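Local coordinates for protein iron superoxide dismutase (Trypanosoma cruzi, PDB 2GPC) that probably catalyses the disproportionation of superoxide to dioxygen and hydrogen peroxide at a single iron ion, as iron superoxide dismutases do, at residues 110-113 with 114-118; 172-175 with 176-179; 31-34 with 35-38. All coordinates share one frame; numbering follows the deposited sequence.

Contact 1. Residues 110-113 with 114-118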
ATOM      1  N   GLU A 110      18.962  13.686  -1.210  1.00 13.80           N
ATOM      2  CA  GLU A 110      19.251  12.432  -0.536  1.00 14.72           C
ATOM      3  C   GLU A 110      18.203  12.134   0.547  1.00 14.38           C
ATOM      4  O   GLU A 110      17.742  11.002   0.662  1.00 14.32           O
ATOM      5  CB  GLU A 110      20.668  12.429   0.064  1.00 15.09           C
ATOM      6  CG  GLU A 110      21.010  11.187   0.895  1.00 18.32           C
ATOM      7  CD  GLU A 110      21.340   9.953   0.053  1.00 22.25           C
ATOM      8  OE1 GLU A 110      21.173   9.990  -1.192  1.00 23.83           O
ATOM      9  OE2 GLU A 110      21.779   8.932   0.639  1.00 25.00           O
ATOM     10  N   GLU A 111      17.829  13.136   1.339  1.00 13.94           N
ATOM     11  CA  GLU A 111      16.879  12.923   2.427  1.00 14.09           C
ATOM     12  C   GLU A 111      15.478  12.586   1.885  1.00 13.83           C
ATOM     13  O   GLU A 111      14.843  11.659   2.365  1.00 13.70           O
ATOM     14  CB  GLU A 111      16.839  14.138   3.352  1.00 14.41           C
ATOM     15  CG  GLU A 111      15.937  13.975   4.568  1.00 15.28           C
ATOM     16  CD  GLU A 111      15.993  15.161   5.516  1.00 15.98           C
ATOM     17  OE1 GLU A 111      16.896  16.020   5.379  1.00 17.77           O
ATOM     18  OE2 GLU A 111      15.135  15.226   6.421  1.00 17.82           O
ATOM     19  N   PHE A 112      15.021  13.315   0.873  1.00 13.08           N
ATOM     20  CA  PHE A 112      13.709  13.064   0.276  1.00 12.69           C
ATOM     21  C   PHE A 112      13.668  11.692  -0.400  1.00 12.37           C
ATOM     22  O   PHE A 112      12.724  10.933  -0.188  1.00 12.36           O
ATOM     23  CB  PHE A 112      13.346  14.193  -0.707  1.00 12.49           C
ATOM     24  CG  PHE A 112      11.965  14.078  -1.303  1.00 12.20           C
ATOM     25  CD1 PHE A 112      11.706  13.178  -2.327  1.00 11.99           C
ATOM     26  CD2 PHE A 112      10.924  14.889  -0.851  1.00 12.04           C
ATOM     27  CE1 PHE A 112      10.425  13.078  -2.893  1.00 12.99           C
ATOM     28  CE2 PHE A 112       9.645  14.789  -1.407  1.00 12.16           C
ATOM     29  CZ  PHE A 112       9.402  13.889  -2.440  1.00 11.47           C
ATOM     30  N   THR A 113      14.703  11.375  -1.179  1.00 12.03           N
ATOM     31  CA  THR A 113      14.837  10.069  -1.842  1.00 11.66           C
ATOM     32  C   THR A 113      14.736   8.922  -0.854  1.00 11.91           C
ATOM     33  O   THR A 113      13.946   8.012  -1.042  1.00 11.71           O
ATOM     34  CB  THR A 113      16.187   9.963  -2.574  1.00 11.89           C
ATOM     35  OG1 THR A 113      16.264  10.947  -3.611  1.00 10.32           O
ATOM     36  CG2 THR A 113      16.338   8.623  -3.306  1.00 12.12           C
ATOM     37  N   ASN A 114      15.524   8.974   0.203  1.00 12.02           N
ATOM     38  CA  ASN A 114      15.542   7.879   1.168  1.00 12.64           C
ATOM     39  C   ASN A 114      14.206   7.711   1.899  1.00 12.70           C
ATOM     40  O   ASN A 114      13.767   6.585   2.136  1.00 13.24           O
ATOM     41  CB  ASN A 114      16.717   8.041   2.129  1.00 12.77           C
ATOM     42  CG  ASN A 114      18.063   7.846   1.425  1.00 13.78           C
ATOM     43  OD1 ASN A 114      18.138   7.236   0.345  1.00 14.57           O
ATOM     44  ND2 ASN A 114      19.127   8.356   2.032  1.00 14.07           N
ATOM     45  N   VAL A 115      13.549   8.820   2.220  1.00 12.88           N
ATOM     46  CA  VAL A 115      12.191   8.770   2.770  1.00 12.96           C
ATOM     47  C   VAL A 115      11.189   8.166   1.755  1.00 12.50           C
ATOM     48  O   VAL A 115      10.409   7.291   2.091  1.00 12.18           O
ATOM     49  CB  VAL A 115      11.718  10.184   3.224  1.00 13.10           C
ATOM     50  CG1 VAL A 115      10.228  10.223   3.474  1.00 12.93           C
ATOM     51  CG2 VAL A 115      12.464  10.615   4.475  1.00 14.08           C
ATOM     52  N   ALA A 116      11.224   8.643   0.516  1.00 12.22           N
ATOM     53  CA  ALA A 116      10.299   8.182  -0.518  1.00 12.33           C
ATOM     54  C   ALA A 116      10.484   6.694  -0.835  1.00 12.42           C
ATOM     55  O   ALA A 116       9.502   5.969  -0.985  1.00 12.73           O
ATOM     56  CB  ALA A 116      10.454   9.016  -1.775  1.00 11.88           C
ATOM     57  N   VAL A 117      11.733   6.247  -0.930  1.00 12.76           N
ATOM     58  CA  VAL A 117      12.039   4.859  -1.282  1.00 12.98           C
ATOM     59  C   VAL A 117      11.862   3.939  -0.070  1.00 13.45           C
ATOM     60  O   VAL A 117      11.456   2.785  -0.213  1.00 14.09           O
ATOM     61  CB  VAL A 117      13.468   4.718  -1.891  1.00 13.15           C
ATOM     62  CG1 VAL A 117      13.815   3.264  -2.151  1.00 12.83           C
ATOM     63  CG2 VAL A 117      13.578   5.510  -3.190  1.00 12.74           C
ATOM     64  N   GLY A 118      12.136   4.453   1.121  1.00 13.43           N
ATOM     65  CA  GLY A 118      12.072   3.653   2.338  1.00 13.68           C
ATOM     66  C   GLY A 118      10.698   3.573   3.000  1.00 13.59           C
ATOM     67  O   GLY A 118      10.537   2.823   3.957  1.00 14.18           O
TER
HETATM   68  O   HOH W   1      19.772   7.666  -1.758  1.00 26.01           O
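The backbone O of Phe112 accepts from N of Ala116 at 2.8 Å; this is the i to i+4 bonding of an alpha helix, here the last turns of helix 105-118. Thr113 O takes N of Val117 equally short, also 2.8 Å, while Asn114 N and Val115 N reach back to Glu110 O and Glu111 O. On the solvent side the same spacing pairs Glu110 with Asn114. The Glu110 chain leaves with CG anti to its N (chi1 175°) and bends at chi2, which swings the carboxylate forward along the helix. Asn114 ND2 meets OE2 of Glu110 at 3.1 Å, coming down on the carboxylate from above its plane, and the two flat groups stand 77° apart. A water closes the arrangement by donating to both OE1 of Glu110 and OD1 of Asn114, so both ends of the carboxylate and both ends of the amide are engaged. Toward the protein interior Phe112 and Ala116 pack on Ala125 of strand 123-130, and Phe112 also on Val138 of strand 135-142; Ala116 CB lies 4.2 Å from CE1 of the Phe112 ring, which also meets Trp182. Thr113 OG1 hydrogen-bonds to Lys109 O and Trp182 NE1, leaving its methyl for the next turn. Thr113 and Val117 run alongside each other in the same direction, CG2 to CG2 4.2 Å.

Contact 2. Residues 172-175 with 176-179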
ATOM      1  N   ASN A 172       8.065  -3.496  -9.080  1.00 11.96           N
ATOM      2  CA  ASN A 172       8.571  -3.339  -7.704  1.00 12.06           C
ATOM      3  C   ASN A 172       9.637  -2.259  -7.512  1.00 12.18           C
ATOM      4  O   ASN A 172       9.991  -1.944  -6.376  1.00 12.48           O
ATOM      5  CB  ASN A 172       9.187  -4.656  -7.231  1.00 12.19           C
ATOM      6  CG  ASN A 172      10.382  -5.061  -8.075  1.00 12.66           C
ATOM      7  OD1 ASN A 172      11.548  -4.914  -7.669  1.00 15.56           O
ATOM      8  ND2 ASN A 172      10.101  -5.553  -9.262  1.00 10.49           N
ATOM      9  N   ASP A 173      10.159  -1.709  -8.611  1.00 12.20           N
ATOM     10  CA  ASP A 173      11.332  -0.841  -8.561  1.00 12.22           C
ATOM     11  C   ASP A 173      10.948   0.603  -8.256  1.00 12.06           C
ATOM     12  O   ASP A 173      10.973   1.483  -9.133  1.00 11.23           O
ATOM     13  CB  ASP A 173      12.122  -0.936  -9.874  1.00 12.20           C
ATOM     14  CG  ASP A 173      13.562  -0.468  -9.732  1.00 13.15           C
ATOM     15  OD1 ASP A 173      13.899   0.242  -8.748  1.00 13.13           O
ATOM     16  OD2 ASP A 173      14.428  -0.753 -10.575  1.00 13.82           O
ATOM     17  N   ARG A 174      10.596   0.846  -7.001  1.00 12.12           N
ATOM     18  CA  ARG A 174      10.239   2.185  -6.560  1.00 12.19           C
ATOM     19  C   ARG A 174      11.424   3.140  -6.634  1.00 12.24           C
ATOM     20  O   ARG A 174      11.235   4.330  -6.885  1.00 11.99           O
ATOM     21  CB  ARG A 174       9.705   2.176  -5.129  1.00 12.24           C
ATOM     22  CG  ARG A 174       8.987   3.480  -4.773  1.00 12.61           C
ATOM     23  CD  ARG A 174       8.772   3.674  -3.311  1.00 11.99           C
ATOM     24  NE  ARG A 174       7.852   2.690  -2.769  1.00 10.97           N
ATOM     25  CZ  ARG A 174       7.556   2.582  -1.491  1.00 12.73           C
ATOM     26  NH1 ARG A 174       8.105   3.407  -0.609  1.00 12.72           N
ATOM     27  NH2 ARG A 174       6.705   1.643  -1.089  1.00 12.72           N
ATOM     28  N   ALA A 175      12.637   2.637  -6.399  1.00 11.92           N
ATOM     29  CA  ALA A 175      13.834   3.478  -6.531  1.00 12.33           C
ATOM     30  C   ALA A 175      13.936   4.099  -7.930  1.00 12.25           C
ATOM     31  O   ALA A 175      14.234   5.276  -8.066  1.00 11.81           O
ATOM     32  CB  ALA A 175      15.084   2.693  -6.214  1.00 12.62           C
ATOM     33  N   ALA A 176      13.666   3.311  -8.963  1.00 12.26           N
ATOM     34  CA  ALA A 176      13.726   3.807 -10.339  1.00 12.73           C
ATOM     35  C   ALA A 176      12.625   4.827 -10.608  1.00 12.62           C
ATOM     36  O   ALA A 176      12.825   5.806 -11.329  1.00 12.45           O
ATOM     37  CB  ALA A 176      13.649   2.655 -11.336  1.00 12.52           C
ATOM     38  N   TYR A 177      11.464   4.596 -10.008  1.00 12.94           N
ATOM     39  CA  TYR A 177      10.336   5.512 -10.131  1.00 12.75           C
ATOM     40  C   TYR A 177      10.666   6.860  -9.502  1.00 12.81           C
ATOM     41  O   TYR A 177      10.323   7.904 -10.056  1.00 13.32           O
ATOM     42  CB  TYR A 177       9.095   4.893  -9.463  1.00 12.87           C
ATOM     43  CG  TYR A 177       8.022   5.873  -9.051  1.00 11.64           C
ATOM     44  CD1 TYR A 177       7.292   6.596 -10.001  1.00 11.89           C
ATOM     45  CD2 TYR A 177       7.721   6.074  -7.705  1.00 12.87           C
ATOM     46  CE1 TYR A 177       6.294   7.506  -9.609  1.00 11.76           C
ATOM     47  CE2 TYR A 177       6.733   6.972  -7.308  1.00 12.60           C
ATOM     48  CZ  TYR A 177       6.020   7.688  -8.264  1.00 12.95           C
ATOM     49  OH  TYR A 177       5.018   8.566  -7.860  1.00 11.82           O
ATOM     50  N   VAL A 178      11.332   6.840  -8.349  1.00 12.75           N
ATOM     51  CA  VAL A 178      11.701   8.075  -7.662  1.00 12.40           C
ATOM     52  C   VAL A 178      12.769   8.832  -8.445  1.00 12.58           C
ATOM     53  O   VAL A 178      12.738  10.056  -8.491  1.00 12.61           O
ATOM     54  CB  VAL A 178      12.137   7.811  -6.197  1.00 12.29           C
ATOM     55  CG1 VAL A 178      12.785   9.057  -5.552  1.00 12.42           C
ATOM     56  CG2 VAL A 178      10.932   7.380  -5.393  1.00 12.32           C
ATOM     57  N   GLN A 179      13.701   8.116  -9.070  1.00 12.97           N
ATOM     58  CA  GLN A 179      14.677   8.768  -9.951  1.00 13.39           C
ATOM     59  C   GLN A 179      13.950   9.511 -11.078  1.00 12.82           C
ATOM     60  O   GLN A 179      14.303  10.639 -11.419  1.00 12.35           O
ATOM     61  CB  GLN A 179      15.706   7.757 -10.495  1.00 13.90           C
ATOM     62  CG  GLN A 179      16.772   7.345  -9.437  1.00 16.14           C
ATOM     63  CD  GLN A 179      17.413   8.549  -8.709  1.00 18.77           C
ATOM     64  OE1 GLN A 179      18.096   9.355  -9.334  1.00 22.77           O
ATOM     65  NE2 GLN A 179      17.182   8.668  -7.401  1.00 17.22           N
TER
HETATM   66  O   HOH W   2      15.680   6.693  -6.201  1.00 15.61           O
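Asp173 caps the first turn of helix 174-184, its OD1 accepting from N of Ala176 at 3.1 Å. This is an N-cap bond, and the donor approaches from above the carboxylate plane, 61° out of it. The Asp173 carbonyl works beside it: O takes Tyr177 N at 3.3 Å and, weakly, Ala176 N. Asp173 also centres an inverse gamma turn, in which Arg174 N bonds to Asn172 O as the chain enters the helix. The i to i+4 series that starts with Tyr177 N continues with Val178 N to Arg174 O at 2.9 Å and Gln179 N to Ala175 O. A water extends the last of these, donating to Ala175 O and accepting from NE2 of Gln179, whose chain folds back at chi2 (-49°).

Van der Waals packing accompanies the cap: the methyl of Ala176 rests 3.5 Å from the carboxylate carbon CG of Asp173, and CG of Arg174 lies 4.1 Å from CD2 of Tyr177. The guanidinium and phenol planes are almost perpendicular, 87° apart, and the two groups have different polar partners: Arg174 bonds to His119 O, Ala116 O and Tyr166 OH, whereas Tyr177 OH bonds to Tyr78 OH and to O of the iron ligand Asp160. The start of helix 174-184 packs on two neighbours: Val178 on Ala116 and Val117 of helix 105-118, Ala176 and Tyr177 on Tyr170 of helix 167-170.

Contact 3. Residues 31-34 with 35-38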
ATOM      1  N   HIS A  31      -8.029   5.528  -9.951  1.00 11.51           N
ATOM      2  CA  HIS A  31      -7.779   5.853  -8.550  1.00 11.19           C
ATOM      3  C   HIS A  31      -8.285   7.245  -8.188  1.00 11.17           C
ATOM      4  O   HIS A  31      -9.123   7.371  -7.314  1.00 11.38           O
ATOM      5  CB  HIS A  31      -6.292   5.659  -8.175  1.00 11.00           C
ATOM      6  CG  HIS A  31      -5.843   4.239  -8.275  1.00 11.32           C
ATOM      7  ND1 HIS A  31      -6.095   3.313  -7.286  1.00 12.17           N
ATOM      8  CD2 HIS A  31      -5.210   3.568  -9.266  1.00 11.34           C
ATOM      9  CE1 HIS A  31      -5.634   2.134  -7.662  1.00 12.03           C
ATOM     10  NE2 HIS A  31      -5.093   2.258  -8.860  1.00 11.22           N
ATOM     11  N   HIS A  32      -7.817   8.279  -8.879  1.00 10.81           N
ATOM     12  CA  HIS A  32      -8.137   9.647  -8.481  1.00 10.95           C
ATOM     13  C   HIS A  32      -9.628   9.943  -8.660  1.00 11.31           C
ATOM     14  O   HIS A  32     -10.288  10.411  -7.728  1.00 10.50           O
ATOM     15  CB  HIS A  32      -7.280  10.648  -9.248  1.00 10.99           C
ATOM     16  CG  HIS A  32      -7.198  12.001  -8.606  1.00 11.56           C
ATOM     17  ND1 HIS A  32      -6.549  13.062  -9.200  1.00 10.97           N
ATOM     18  CD2 HIS A  32      -7.672  12.466  -7.424  1.00 11.01           C
ATOM     19  CE1 HIS A  32      -6.633  14.124  -8.416  1.00 12.09           C
ATOM     20  NE2 HIS A  32      -7.309  13.789  -7.331  1.00 12.54           N
ATOM     21  N   GLN A  33     -10.169   9.636  -9.838  1.00 11.52           N
ATOM     22  CA  GLN A  33     -11.592   9.875 -10.088  1.00 12.37           C
ATOM     23  C   GLN A  33     -12.469   8.973  -9.247  1.00 12.27           C
ATOM     24  O   GLN A  33     -13.583   9.354  -8.895  1.00 12.72           O
ATOM     25  CB  GLN A  33     -11.947   9.730 -11.569  1.00 12.50           C
ATOM     26  CG  GLN A  33     -11.408  10.884 -12.413  1.00 15.50           C
ATOM     27  CD  GLN A  33     -12.307  12.115 -12.447  1.00 16.30           C
ATOM     28  OE1 GLN A  33     -13.129  12.345 -11.539  1.00 17.87           O
ATOM     29  NE2 GLN A  33     -12.135  12.930 -13.489  1.00 18.42           N
ATOM     30  N   GLY A  34     -11.968   7.785  -8.933  1.00 12.12           N
ATOM     31  CA  GLY A  34     -12.679   6.840  -8.091  1.00 12.21           C
ATOM     32  C   GLY A  34     -12.916   7.410  -6.705  1.00 12.14           C
ATOM     33  O   GLY A  34     -13.991   7.219  -6.141  1.00 11.89           O
ATOM     34  N   TYR A  35     -11.921   8.112  -6.160  1.00 11.66           N
ATOM     35  CA  TYR A  35     -12.083   8.786  -4.874  1.00 11.68           C
ATOM     36  C   TYR A  35     -13.163   9.865  -4.963  1.00 11.90           C
ATOM     37  O   TYR A  35     -13.963  10.031  -4.043  1.00 11.66           O
ATOM     38  CB  TYR A  35     -10.760   9.398  -4.399  1.00 11.84           C
ATOM     39  CG  TYR A  35      -9.703   8.388  -4.020  1.00 11.50           C
ATOM     40  CD1 TYR A  35      -9.965   7.409  -3.067  1.00 12.57           C
ATOM     41  CD2 TYR A  35      -8.436   8.415  -4.597  1.00 13.43           C
ATOM     42  CE1 TYR A  35      -9.008   6.489  -2.693  1.00 13.06           C
ATOM     43  CE2 TYR A  35      -7.457   7.482  -4.224  1.00 11.87           C
ATOM     44  CZ  TYR A  35      -7.760   6.532  -3.266  1.00 13.57           C
ATOM     45  OH  TYR A  35      -6.836   5.600  -2.890  1.00 15.28           O
ATOM     46  N   VAL A  36     -13.186  10.594  -6.074  1.00 12.05           N
ATOM     47  CA  VAL A  36     -14.194  11.626  -6.291  1.00 12.05           C
ATOM     48  C   VAL A  36     -15.605  11.011  -6.349  1.00 12.47           C
ATOM     49  O   VAL A  36     -16.530  11.513  -5.710  1.00 11.96           O
ATOM     50  CB  VAL A  36     -13.919  12.428  -7.589  1.00 12.33           C
ATOM     51  CG1 VAL A  36     -15.048  13.405  -7.872  1.00 12.19           C
ATOM     52  CG2 VAL A  36     -12.596  13.161  -7.502  1.00 12.95           C
ATOM     53  N   THR A  37     -15.752   9.920  -7.100  1.00 12.48           N
ATOM     54  CA  THR A  37     -17.016   9.200  -7.200  1.00 13.09           C
ATOM     55  C   THR A  37     -17.495   8.735  -5.817  1.00 13.22           C
ATOM     56  O   THR A  37     -18.639   8.979  -5.435  1.00 12.82           O
ATOM     57  CB  THR A  37     -16.854   8.010  -8.169  1.00 13.40           C
ATOM     58  OG1 THR A  37     -16.567   8.514  -9.483  1.00 13.80           O
ATOM     59  CG2 THR A  37     -18.161   7.197  -8.312  1.00 14.34           C
ATOM     60  N   LYS A  38     -16.597   8.126  -5.052  1.00 13.45           N
ATOM     61  CA  LYS A  38     -16.914   7.616  -3.718  1.00 14.07           C
ATOM     62  C   LYS A  38     -17.297   8.733  -2.739  1.00 13.88           C
ATOM     63  O   LYS A  38     -18.205   8.566  -1.932  1.00 12.73           O
ATOM     64  CB  LYS A  38     -15.746   6.781  -3.163  1.00 14.56           C
ATOM     65  CG  LYS A  38     -15.642   5.384  -3.787  1.00 17.12           C
ATOM     66  CD  LYS A  38     -14.471   4.560  -3.227  1.00 20.83           C
ATOM     67  CE  LYS A  38     -13.179   4.796  -4.011  1.00 23.17           C
ATOM     68  NZ  LYS A  38     -12.170   3.710  -3.849  1.00 26.45           N
TER
HETATM   69  O   HOH W   3     -10.145   5.177  -5.836  1.00 13.35           O
HETATM   70  O   HOH W   4     -15.558  10.973 -10.738  1.00 21.76           O
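The phenol ring of Tyr35 lies close to the backbone of the preceding turn, its CD2 3.0 Å from O of His31, which approaches the ring obliquely. Over the centre of one ring face sits a water, 3.4 Å above the plane. That water donates to His31 O at 2.8 Å and accepts from NZ of Lys38, so it joins the start of 31-38 to its end across the aromatic surface. Lys38 reaches it by bending at chi3 (-89°), its CE passing 3.3 Å from O of Gly34. The His31 ring stacks on that of the iron ligand His164, and its NE2 bonds to Tyr167 OH of the second subunit, linking the subunits beside the iron, about 5 Å from the His31 side chain. His32 meets the rings of His75, another iron ligand, and Trp79, with NE2 bonded to Ile72 O.

His31 O also accepts Tyr35 N, and Gln33 O takes Thr37 N at 2.9 Å; the bond from Val36 N to His32 O is weak. A second water bridges the side chains of Gln33 and Thr37, donating to OE1 and accepting from OG1. The bend of Gln33 at chi2 carries OE1 alongside Val36, 4.0 Å from its CB.

All this belongs to helix 21-44, one arm of the alpha-hairpin domain. Its inner surface packs on helix 63-80, with Tyr35 on Leu68 and Ile72, Tyr35 OH bonded to Gln71 NE2, and His32 on Thr76, while His31 touches Asn172 and Tyr35 touches Phe120, both of the second subunit.

In the fold
Along the chain the order is contact 3, contact 1, contact 2. Contact 3 lies on helix 21-44 in the alpha-hairpin domain; contacts 1 and 2 lie on helices 105-118 and 174-184 in the C-terminal domain, which also holds the three-stranded antiparallel sheet. The centres of contacts 1 and 2 are about 11 Å apart, and the two touch directly, helix against helix. Contact 3 is remote, its centre about 28 Å from that of contact 1 and 25 Å from that of contact 2. Contacts 2 and 3 nevertheless both border the iron site, which takes its ligands from both domains.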